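Long-range contacts in ebony (Drosophila melanogaster, PDB 6DYS), which probably condenses beta-alanine with dopamine and related amines, the chain described here being its C-terminal domain, which has a GNAT-like fold: residues Asp30-Leu35 with Ser91-Val96; Phe123-Ala128 with Ala138-Met143; Gly158-Asn163 with Ala206-Lys211. All coordinates share one frame; numbering follows the deposited sequence.

Contact 1: Asp30-Leu35 with Ser91-Val96. With HJ1 (N-[2-(3,4-dihydroxyphenyl)ethyl]-beta-alaninamide), chain C.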
# COMPACT_ATOMS: atom_id res chain seq x y z
N ASP A 30 3.14 -10.91 2.43
CA ASP A 30 4.15 -11.84 1.93
C ASP A 30 5.54 -11.54 2.49
O ASP A 30 6.38 -12.44 2.56
CB ASP A 30 4.18 -11.80 0.40
CG ASP A 30 2.85 -12.17 -0.23
OD1 ASP A 30 1.90 -11.35 -0.16
OD2 ASP A 30 2.74 -13.26 -0.82
N LEU A 31 5.81 -10.29 2.87
CA LEU A 31 7.14 -9.96 3.37
C LEU A 31 7.26 -10.27 4.86
O LEU A 31 8.21 -10.95 5.28
CB LEU A 31 7.45 -8.48 3.11
CG LEU A 31 7.77 -8.06 1.68
CD1 LEU A 31 7.87 -6.54 1.60
CD2 LEU A 31 9.06 -8.70 1.17
N GLU A 32 6.31 -9.78 5.67
CA GLU A 32 6.35 -9.98 7.12
C GLU A 32 6.33 -11.45 7.52
O GLU A 32 6.79 -11.77 8.62
CB GLU A 32 5.16 -9.30 7.80
CG GLU A 32 5.17 -7.81 7.75
CD GLU A 32 4.43 -7.28 6.56
OE1 GLU A 32 4.93 -7.45 5.42
OE2 GLU A 32 3.33 -6.71 6.75
N GLN A 33 5.77 -12.33 6.69
CA GLN A 33 5.68 -13.73 7.06
C GLN A 33 7.06 -14.31 7.36
O GLN A 33 7.18 -15.24 8.17
CB GLN A 33 4.99 -14.54 5.96
CG GLN A 33 5.80 -14.68 4.69
CD GLN A 33 5.10 -15.53 3.64
OE1 GLN A 33 4.56 -16.59 3.95
NE2 GLN A 33 5.11 -15.06 2.41
N TRP A 34 8.10 -13.77 6.73
CA TRP A 34 9.45 -14.26 6.93
C TRP A 34 10.14 -13.62 8.14
O TRP A 34 11.22 -14.06 8.52
CB TRP A 34 10.27 -14.02 5.66
CG TRP A 34 9.56 -14.54 4.45
CD1 TRP A 34 9.00 -13.80 3.45
CD2 TRP A 34 9.33 -15.91 4.12
NE1 TRP A 34 8.43 -14.63 2.51
CE2 TRP A 34 8.62 -15.93 2.90
CE3 TRP A 34 9.65 -17.13 4.74
CZ2 TRP A 34 8.22 -17.12 2.29
CZ3 TRP A 34 9.26 -18.30 4.13
CH2 TRP A 34 8.56 -18.29 2.91
N LEU A 35 9.53 -12.59 8.74
CA LEU A 35 10.05 -11.94 9.93
C LEU A 35 9.48 -12.53 11.22
O LEU A 35 9.86 -12.08 12.31
CB LEU A 35 9.77 -10.43 9.88
CG LEU A 35 10.28 -9.67 8.66
CD1 LEU A 35 9.68 -8.28 8.61
CD2 LEU A 35 11.79 -9.57 8.67
N SER A 91 8.69 -1.74 15.53
CA SER A 91 8.58 -3.18 15.35
C SER A 91 9.54 -3.67 14.27
O SER A 91 10.33 -2.91 13.69
CB SER A 91 7.15 -3.56 14.98
OG SER A 91 6.79 -2.99 13.74
N LYS A 92 9.45 -4.97 13.97
CA LYS A 92 10.16 -5.54 12.84
C LYS A 92 9.64 -5.02 11.51
O LYS A 92 10.27 -5.27 10.48
CB LYS A 92 10.07 -7.06 12.89
CG LYS A 92 10.77 -7.70 14.08
CD LYS A 92 10.46 -9.20 14.18
CE LYS A 92 11.72 -10.04 14.34
NZ LYS A 92 11.42 -11.50 14.47
N LEU A 93 8.51 -4.30 11.50
CA LEU A 93 8.03 -3.66 10.28
C LEU A 93 9.00 -2.62 9.74
O LEU A 93 8.93 -2.28 8.56
CB LEU A 93 6.67 -3.00 10.52
CG LEU A 93 5.45 -3.91 10.73
CD1 LEU A 93 4.16 -3.10 10.69
CD2 LEU A 93 5.42 -5.00 9.71
N LEU A 94 9.88 -2.08 10.60
CA LEU A 94 10.92 -1.17 10.11
C LEU A 94 11.75 -1.82 9.01
O LEU A 94 12.18 -1.15 8.07
CB LEU A 94 11.82 -0.75 11.28
CG LEU A 94 13.07 0.09 10.96
CD1 LEU A 94 12.68 1.44 10.35
CD2 LEU A 94 13.92 0.29 12.22
N ILE A 95 11.98 -3.13 9.12
CA ILE A 95 12.70 -3.85 8.07
C ILE A 95 11.91 -3.83 6.77
O ILE A 95 12.47 -3.63 5.68
CB ILE A 95 13.01 -5.28 8.53
CG1 ILE A 95 13.79 -5.26 9.86
CG2 ILE A 95 13.80 -6.03 7.47
CD1 ILE A 95 14.15 -6.63 10.40
N VAL A 96 10.59 -4.04 6.85
CA VAL A 96 9.74 -3.98 5.67
C VAL A 96 9.82 -2.60 5.02
O VAL A 96 10.00 -2.47 3.81
CB VAL A 96 8.29 -4.35 6.02
CG1 VAL A 96 7.37 -4.06 4.85
CG2 VAL A 96 8.18 -5.84 6.38
C02 HJ1 C . -0.48 -1.99 -3.17
C03 HJ1 C . 0.55 -1.59 -2.13
C04 HJ1 C . 0.12 -2.04 -0.69
C07 HJ1 C . 2.50 -2.76 -0.14
C08 HJ1 C . 3.42 -1.94 0.84
C09 HJ1 C . 3.56 -2.56 2.16
C10 HJ1 C . 3.54 -1.76 3.31
C11 HJ1 C . 3.68 -2.35 4.59
C12 HJ1 C . 3.82 -3.72 4.70
C14 HJ1 C . 3.83 -4.52 3.54
C16 HJ1 C . 3.70 -3.93 2.27
N01 HJ1 C . -0.46 -1.09 -4.34
N06 HJ1 C . 1.10 -2.60 0.25
O05 HJ1 C . -0.99 -1.93 -0.35
O13 HJ1 C . 3.96 -4.31 6.01
O15 HJ1 C . 3.99 -6.03 3.64
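The catechol end of the ligand site in this GNAT-like domain lies where Glu-32, in a short 3-10 turn, meets Leu-93 and Val-96 on the first turns of helix 93-111. HJ1, beta-alanine joined to dopamine, gives both its hydroxyls to the one carboxylate: O15 reaches Glu-32 OE1 at a very short 2.5 Å, and O13 reaches Glu-32 OE2 at 2.6 Å. The carboxylate gets there by a bend, with CG beside the backbone N (chi1 -67°) and the chain then turning at chi2, 92°, toward the ring. Leu-93 comes in obliquely on that bend, its CD2 3.4 Å from Glu-32 CG. A second-shell residue, Tyr-44 of helix 41-58, hydrogen-bonds OE2 through its hydroxyl and helps to fix the carboxylate's rotation. With an alanine in place of Glu-32, both catechol hydroxyls would probably lose their acceptor, and the Tyr-44 hydroxyl its carboxylate partner.

Val-96 works on two fronts. Its CG1 stands 3.6 Å from HJ1 C12, above the plane of the catechol ring, and also meets Leu-31 CD1; its other branch, CG2, packs 3.6 Å from Leu-35 CD1. Leu-35 uses both branches as well, since its CD2 lies 4.1 Å from Ile-95 CD1, and Pro-196 of a later loop touches both residues. The apolar side chains thus tie the turn to the helix right beside the carboxylate that holds the catechol. At the far end of the contact Lys-92 bends at its third torsion and sets NZ 2.7 Å from Leu-35 O, almost straight ahead of the carbonyl (C=O...N angle 162°), while the same ammonium also bonds Pro-37 O.

Contact 2: Phe123-Ala128 with Ala138-Met143. With HJ1 (N-[2-(3,4-dihydroxyphenyl)ethyl]-beta-alaninamide), chain C.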
# COMPACT_ATOMS: atom_id res chain seq x y z
N PHE A 123 0.56 3.67 -1.00
CA PHE A 123 1.44 2.93 -0.11
C PHE A 123 0.74 1.82 0.67
O PHE A 123 1.41 0.89 1.11
CB PHE A 123 2.15 3.88 0.86
CG PHE A 123 1.27 4.45 1.94
CD1 PHE A 123 1.26 3.88 3.20
CD2 PHE A 123 0.50 5.58 1.71
CE1 PHE A 123 0.47 4.40 4.21
CE2 PHE A 123 -0.29 6.11 2.72
CZ PHE A 123 -0.30 5.52 3.97
N MET A 124 -0.58 1.88 0.82
CA MET A 124 -1.30 0.81 1.50
C MET A 124 -2.68 0.69 0.88
O MET A 124 -3.32 1.69 0.55
CB MET A 124 -1.41 1.05 3.01
CG MET A 124 -0.17 0.63 3.78
SD MET A 124 -0.50 0.02 5.44
CE MET A 124 0.08 1.39 6.42
N MET A 125 -3.11 -0.55 0.72
CA MET A 125 -4.43 -0.88 0.21
C MET A 125 -4.91 -2.11 0.96
O MET A 125 -4.11 -2.99 1.29
CB MET A 125 -4.39 -1.13 -1.30
CG MET A 125 -5.67 -0.80 -2.04
SD MET A 125 -5.47 -0.93 -3.83
CE MET A 125 -5.29 0.79 -4.29
N GLY A 126 -6.20 -2.15 1.27
CA GLY A 126 -6.76 -3.26 2.02
C GLY A 126 -8.23 -3.44 1.70
O GLY A 126 -8.92 -2.51 1.28
N THR A 127 -8.69 -4.67 1.91
CA THR A 127 -10.10 -5.00 1.75
C THR A 127 -10.57 -5.76 2.98
O THR A 127 -9.77 -6.39 3.68
CB THR A 127 -10.33 -5.84 0.49
OG1 THR A 127 -9.41 -6.94 0.49
CG2 THR A 127 -10.08 -5.00 -0.75
N ALA A 128 -11.87 -5.69 3.24
CA ALA A 128 -12.44 -6.32 4.43
C ALA A 128 -12.27 -7.83 4.38
O ALA A 128 -12.28 -8.45 3.31
CB ALA A 128 -13.92 -5.96 4.59
N ALA A 138 -13.26 -7.32 -7.26
CA ALA A 138 -14.03 -6.16 -7.71
C ALA A 138 -13.73 -4.92 -6.88
O ALA A 138 -13.68 -3.80 -7.41
CB ALA A 138 -15.52 -6.49 -7.65
N CYS A 139 -13.55 -5.09 -5.57
CA CYS A 139 -13.14 -3.95 -4.76
C CYS A 139 -11.76 -3.48 -5.18
O CYS A 139 -11.51 -2.27 -5.27
CB CYS A 139 -13.18 -4.32 -3.27
SG CYS A 139 -12.90 -2.95 -2.15
N MET A 140 -10.86 -4.42 -5.48
CA MET A 140 -9.52 -4.07 -5.94
C MET A 140 -9.58 -3.30 -7.26
O MET A 140 -8.91 -2.28 -7.42
CB MET A 140 -8.68 -5.33 -6.08
CG MET A 140 -8.33 -5.97 -4.73
SD MET A 140 -7.38 -4.83 -3.70
CE MET A 140 -5.77 -4.94 -4.48
N HIS A 141 -10.39 -3.79 -8.21
CA HIS A 141 -10.58 -3.07 -9.47
C HIS A 141 -11.11 -1.67 -9.22
O HIS A 141 -10.63 -0.69 -9.81
CB HIS A 141 -11.55 -3.83 -10.38
CG HIS A 141 -10.92 -4.96 -11.15
ND1 HIS A 141 -9.79 -4.80 -11.92
CD2 HIS A 141 -11.29 -6.26 -11.29
CE1 HIS A 141 -9.48 -5.95 -12.49
NE2 HIS A 141 -10.37 -6.85 -12.12
N PHE A 142 -12.10 -1.56 -8.33
CA PHE A 142 -12.74 -0.28 -8.05
C PHE A 142 -11.76 0.70 -7.41
O PHE A 142 -11.76 1.89 -7.74
CB PHE A 142 -13.96 -0.51 -7.15
CG PHE A 142 -14.76 0.72 -6.87
CD1 PHE A 142 -15.77 1.12 -7.73
CD2 PHE A 142 -14.51 1.48 -5.73
CE1 PHE A 142 -16.52 2.26 -7.46
CE2 PHE A 142 -15.25 2.63 -5.47
CZ PHE A 142 -16.25 3.02 -6.33
N MET A 143 -10.93 0.23 -6.48
CA MET A 143 -9.97 1.14 -5.85
C MET A 143 -8.90 1.59 -6.84
O MET A 143 -8.49 2.76 -6.82
CB MET A 143 -9.33 0.48 -4.64
CG MET A 143 -10.33 0.30 -3.51
SD MET A 143 -9.56 -0.18 -1.95
CE MET A 143 -9.13 -1.87 -2.31
C02 HJ1 C . -0.48 -1.99 -3.17
C03 HJ1 C . 0.55 -1.59 -2.13
C04 HJ1 C . 0.12 -2.04 -0.69
C07 HJ1 C . 2.50 -2.76 -0.14
C08 HJ1 C . 3.42 -1.94 0.84
C09 HJ1 C . 3.56 -2.56 2.16
C10 HJ1 C . 3.54 -1.76 3.31
C11 HJ1 C . 3.68 -2.35 4.59
C12 HJ1 C . 3.82 -3.72 4.70
C14 HJ1 C . 3.83 -4.52 3.54
C16 HJ1 C . 3.70 -3.93 2.27
N01 HJ1 C . -0.46 -1.09 -4.34
N06 HJ1 C . 1.10 -2.60 0.25
O05 HJ1 C . -0.99 -1.93 -0.35
O13 HJ1 C . 3.96 -4.31 6.01
O15 HJ1 C . 3.99 -6.03 3.64
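Met-143 pushes its terminal methyl between Met-125 and Thr-127, and this is where helix 138-143 sits tightest on strand 123-127. Met-143 CE is 3.6 Å from Met-125 CG and equally near Thr-127 CG2, and the carbonyl oxygen of Gly-126 lies 3.7 Å from that same CE. The two methionine chains run past each other in opposite directions, so they touch along their length: Met-125 CE turns back to Met-143 CB at 4.1 Å. Thr-127 offers the helix its methyl because CG2 stands beside the backbone N, while OG1 (chi1 50°) is hydrogen-bonded to Asn-136, earlier on the same helix (133-153).

The strand and helix are the first two members of the beta-alpha-beta unit 119-127, 133-153, 158-163 of the GNAT-like fold. Their local axes run 9.2 Å apart at 145°, a separation bridged mainly by side chains.

Toward Met-140, itself partly exposed, the fit is looser. Bent at two torsions, Met-140 brings CE only to 4.1 Å from Met-125 SD, and its flank is taken up by Thr-168 and Leu-171 of helix 166-174. Cys-139, by contrast, is buried: its SG meets Thr-127 CG2, and the side chain also touches Ile-73 of strand 71-80 and Val-64 of strand 62-66. At the other end of the strand, away from the helix, Phe-123 and Met-124 form a classic beta bulge opposite Leu-77. Just beyond it Met-125 N gives a weak, bent hydrogen bond (120° at the hydrogen) to the amide oxygen O05 of HJ1, 2.7 Å away.

Contact 3: Gly158-Asn163 with Ala206-Lys211. With HJ1 (N-[2-(3,4-dihydroxyphenyl)ethyl]-beta-alaninamide), chain C.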
# COMPACT_ATOMS: atom_id res chain seq x y z
N GLY A 158 1.67 10.92 -11.82
CA GLY A 158 1.59 9.47 -11.93
C GLY A 158 1.43 8.84 -10.56
O GLY A 158 1.55 9.49 -9.52
N ILE A 159 1.18 7.53 -10.59
CA ILE A 159 0.91 6.73 -9.40
C ILE A 159 2.08 5.80 -9.18
O ILE A 159 2.49 5.06 -10.09
CB ILE A 159 -0.41 5.95 -9.54
CG1 ILE A 159 -1.57 6.92 -9.75
CG2 ILE A 159 -0.65 5.07 -8.31
CD1 ILE A 159 -2.85 6.25 -10.23
N PHE A 160 2.62 5.82 -7.96
CA PHE A 160 3.83 5.10 -7.58
C PHE A 160 3.49 4.12 -6.48
O PHE A 160 2.85 4.49 -5.49
CB PHE A 160 4.89 6.10 -7.11
CG PHE A 160 6.26 5.53 -6.91
CD1 PHE A 160 6.89 4.82 -7.92
CD2 PHE A 160 6.94 5.74 -5.72
CE1 PHE A 160 8.16 4.33 -7.74
CE2 PHE A 160 8.21 5.24 -5.52
CZ PHE A 160 8.83 4.53 -6.54
N THR A 161 3.89 2.86 -6.64
CA THR A 161 3.58 1.87 -5.62
C THR A 161 4.56 0.70 -5.75
O THR A 161 5.11 0.45 -6.82
CB THR A 161 2.13 1.38 -5.74
OG1 THR A 161 1.76 0.64 -4.57
CG2 THR A 161 1.93 0.51 -6.96
N THR A 162 4.77 0.01 -4.63
CA THR A 162 5.50 -1.25 -4.61
C THR A 162 4.51 -2.36 -4.28
O THR A 162 3.91 -2.36 -3.20
CB THR A 162 6.64 -1.24 -3.60
OG1 THR A 162 7.48 -0.12 -3.88
CG2 THR A 162 7.47 -2.50 -3.71
N ASN A 163 4.33 -3.29 -5.20
CA ASN A 163 3.40 -4.39 -5.01
C ASN A 163 4.19 -5.61 -4.56
O ASN A 163 5.17 -6.00 -5.21
CB ASN A 163 2.61 -4.67 -6.28
CG ASN A 163 1.60 -3.57 -6.58
OD1 ASN A 163 0.83 -3.17 -5.71
ND2 ASN A 163 1.60 -3.08 -7.81
N ALA A 206 9.33 -8.28 -5.07
CA ALA A 206 8.83 -6.95 -4.77
C ALA A 206 8.96 -6.15 -6.06
O ALA A 206 10.05 -6.06 -6.63
CB ALA A 206 9.62 -6.29 -3.64
N ILE A 207 7.84 -5.60 -6.53
CA ILE A 207 7.83 -4.93 -7.82
C ILE A 207 7.42 -3.49 -7.62
O ILE A 207 6.32 -3.20 -7.12
CB ILE A 207 6.92 -5.64 -8.83
CG1 ILE A 207 7.34 -7.11 -8.96
CG2 ILE A 207 6.99 -4.94 -10.18
CD1 ILE A 207 6.64 -7.87 -10.06
N VAL A 208 8.30 -2.58 -8.01
CA VAL A 208 8.02 -1.15 -7.99
C VAL A 208 7.25 -0.80 -9.26
O VAL A 208 7.72 -1.09 -10.37
CB VAL A 208 9.31 -0.33 -7.88
CG1 VAL A 208 9.01 1.13 -8.00
CG2 VAL A 208 10.00 -0.65 -6.55
N HIS A 209 6.08 -0.20 -9.11
CA HIS A 209 5.20 0.06 -10.23
C HIS A 209 4.93 1.55 -10.35
O HIS A 209 4.87 2.27 -9.35
CB HIS A 209 3.87 -0.69 -10.10
CG HIS A 209 3.92 -2.09 -10.61
ND1 HIS A 209 3.66 -3.19 -9.82
CD2 HIS A 209 4.22 -2.58 -11.84
CE1 HIS A 209 3.78 -4.29 -10.54
NE2 HIS A 209 4.12 -3.95 -11.77
N TRP A 210 4.77 1.99 -11.60
CA TRP A 210 4.60 3.41 -11.89
C TRP A 210 3.73 3.54 -13.12
O TRP A 210 3.99 2.88 -14.13
CB TRP A 210 5.97 4.07 -12.11
CG TRP A 210 5.93 5.42 -12.78
CD1 TRP A 210 6.28 5.71 -14.06
CD2 TRP A 210 5.57 6.68 -12.17
NE1 TRP A 210 6.16 7.06 -14.30
CE2 TRP A 210 5.73 7.67 -13.16
CE3 TRP A 210 5.14 7.05 -10.90
CZ2 TRP A 210 5.46 9.02 -12.91
CZ3 TRP A 210 4.88 8.39 -10.65
CH2 TRP A 210 5.04 9.36 -11.65
N LYS A 211 2.72 4.39 -13.04
CA LYS A 211 1.86 4.67 -14.18
C LYS A 211 1.63 6.17 -14.26
O LYS A 211 1.12 6.77 -13.31
CB LYS A 211 0.53 3.94 -14.08
CG LYS A 211 -0.42 4.28 -15.21
CD LYS A 211 -1.37 3.15 -15.50
CE LYS A 211 -2.55 3.16 -14.57
NZ LYS A 211 -3.68 2.41 -15.16
C02 HJ1 C . -0.48 -1.99 -3.17
C03 HJ1 C . 0.55 -1.59 -2.13
C04 HJ1 C . 0.12 -2.04 -0.69
C07 HJ1 C . 2.50 -2.76 -0.14
C08 HJ1 C . 3.42 -1.94 0.84
C09 HJ1 C . 3.56 -2.56 2.16
C10 HJ1 C . 3.54 -1.76 3.31
C11 HJ1 C . 3.68 -2.35 4.59
C12 HJ1 C . 3.82 -3.72 4.70
C14 HJ1 C . 3.83 -4.52 3.54
C16 HJ1 C . 3.70 -3.93 2.27
N01 HJ1 C . -0.46 -1.09 -4.34
N06 HJ1 C . 1.10 -2.60 0.25
O05 HJ1 C . -0.99 -1.93 -0.35
O13 HJ1 C . 3.96 -4.31 6.01
O15 HJ1 C . 3.99 -6.03 3.64
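Asn-163 and His-209 cross at about a right angle on one face of an antiparallel strand pair, 158-163 beside 206-211, within the mixed sheet of this GNAT-like fold. Their amide and imidazole planes stand 47° apart, and Asn-163 ND2 donates to His-209 ND1 at 2.9 Å from a position tilted out of the ring plane. On the same face Thr-161 holds OG1 anti to the backbone N (chi1 -167°), which carries the hydroxyl to the ligand and leaves CG2 to pack 3.9 Å from His-209 CB. Six backbone hydrogen bonds lace the strands, the shortest from His-209 N to Thr-161 O at 2.6 Å.

Phe-160, Thr-162, Val-208 and Trp-210 point to the other face, which helix 93-111 and Leu-112 just after it cover. The Phe-160 side chain lies across that of Trp-210, its CB at the indole edge, 3.9 Å from Trp-210 CE3. Packing is closest where Phe-160 CE1 meets Val-208 CG1 at 3.3 Å. The indole's six-membered ring reaches Gly-158, with CH2 3.5 Å from the glycine CA.

With ND2 committed to His-209, Asn-163 uses OD1 to accept from HJ1 N01 at 2.8 Å; Thr-161 OG1, itself bonded to Ser-122 O, accepts from the same N01 at 2.8 Å.

All three contacts reach HJ1, each at a different part: contact 1 at the catechol, contact 2 at the amide oxygen, contact 3 at the amine. Contact 3 is wholly within the sheet and almost entirely buried; it combines a backbone ladder with side-chain packing on both faces. Contact 2 sets a helix on the neighbouring strand of that sheet, is only partly buried and rests on methionine, threonine and cysteine packing. Contact 1 lies off the sheet yet is also buried, and pins a turn to a helix through branched aliphatic side chains and one lysine bond, beside a carboxylate turned to the ligand. Helix 93-111, which begins in contact 1, also covers the Phe-160 face of contact 3.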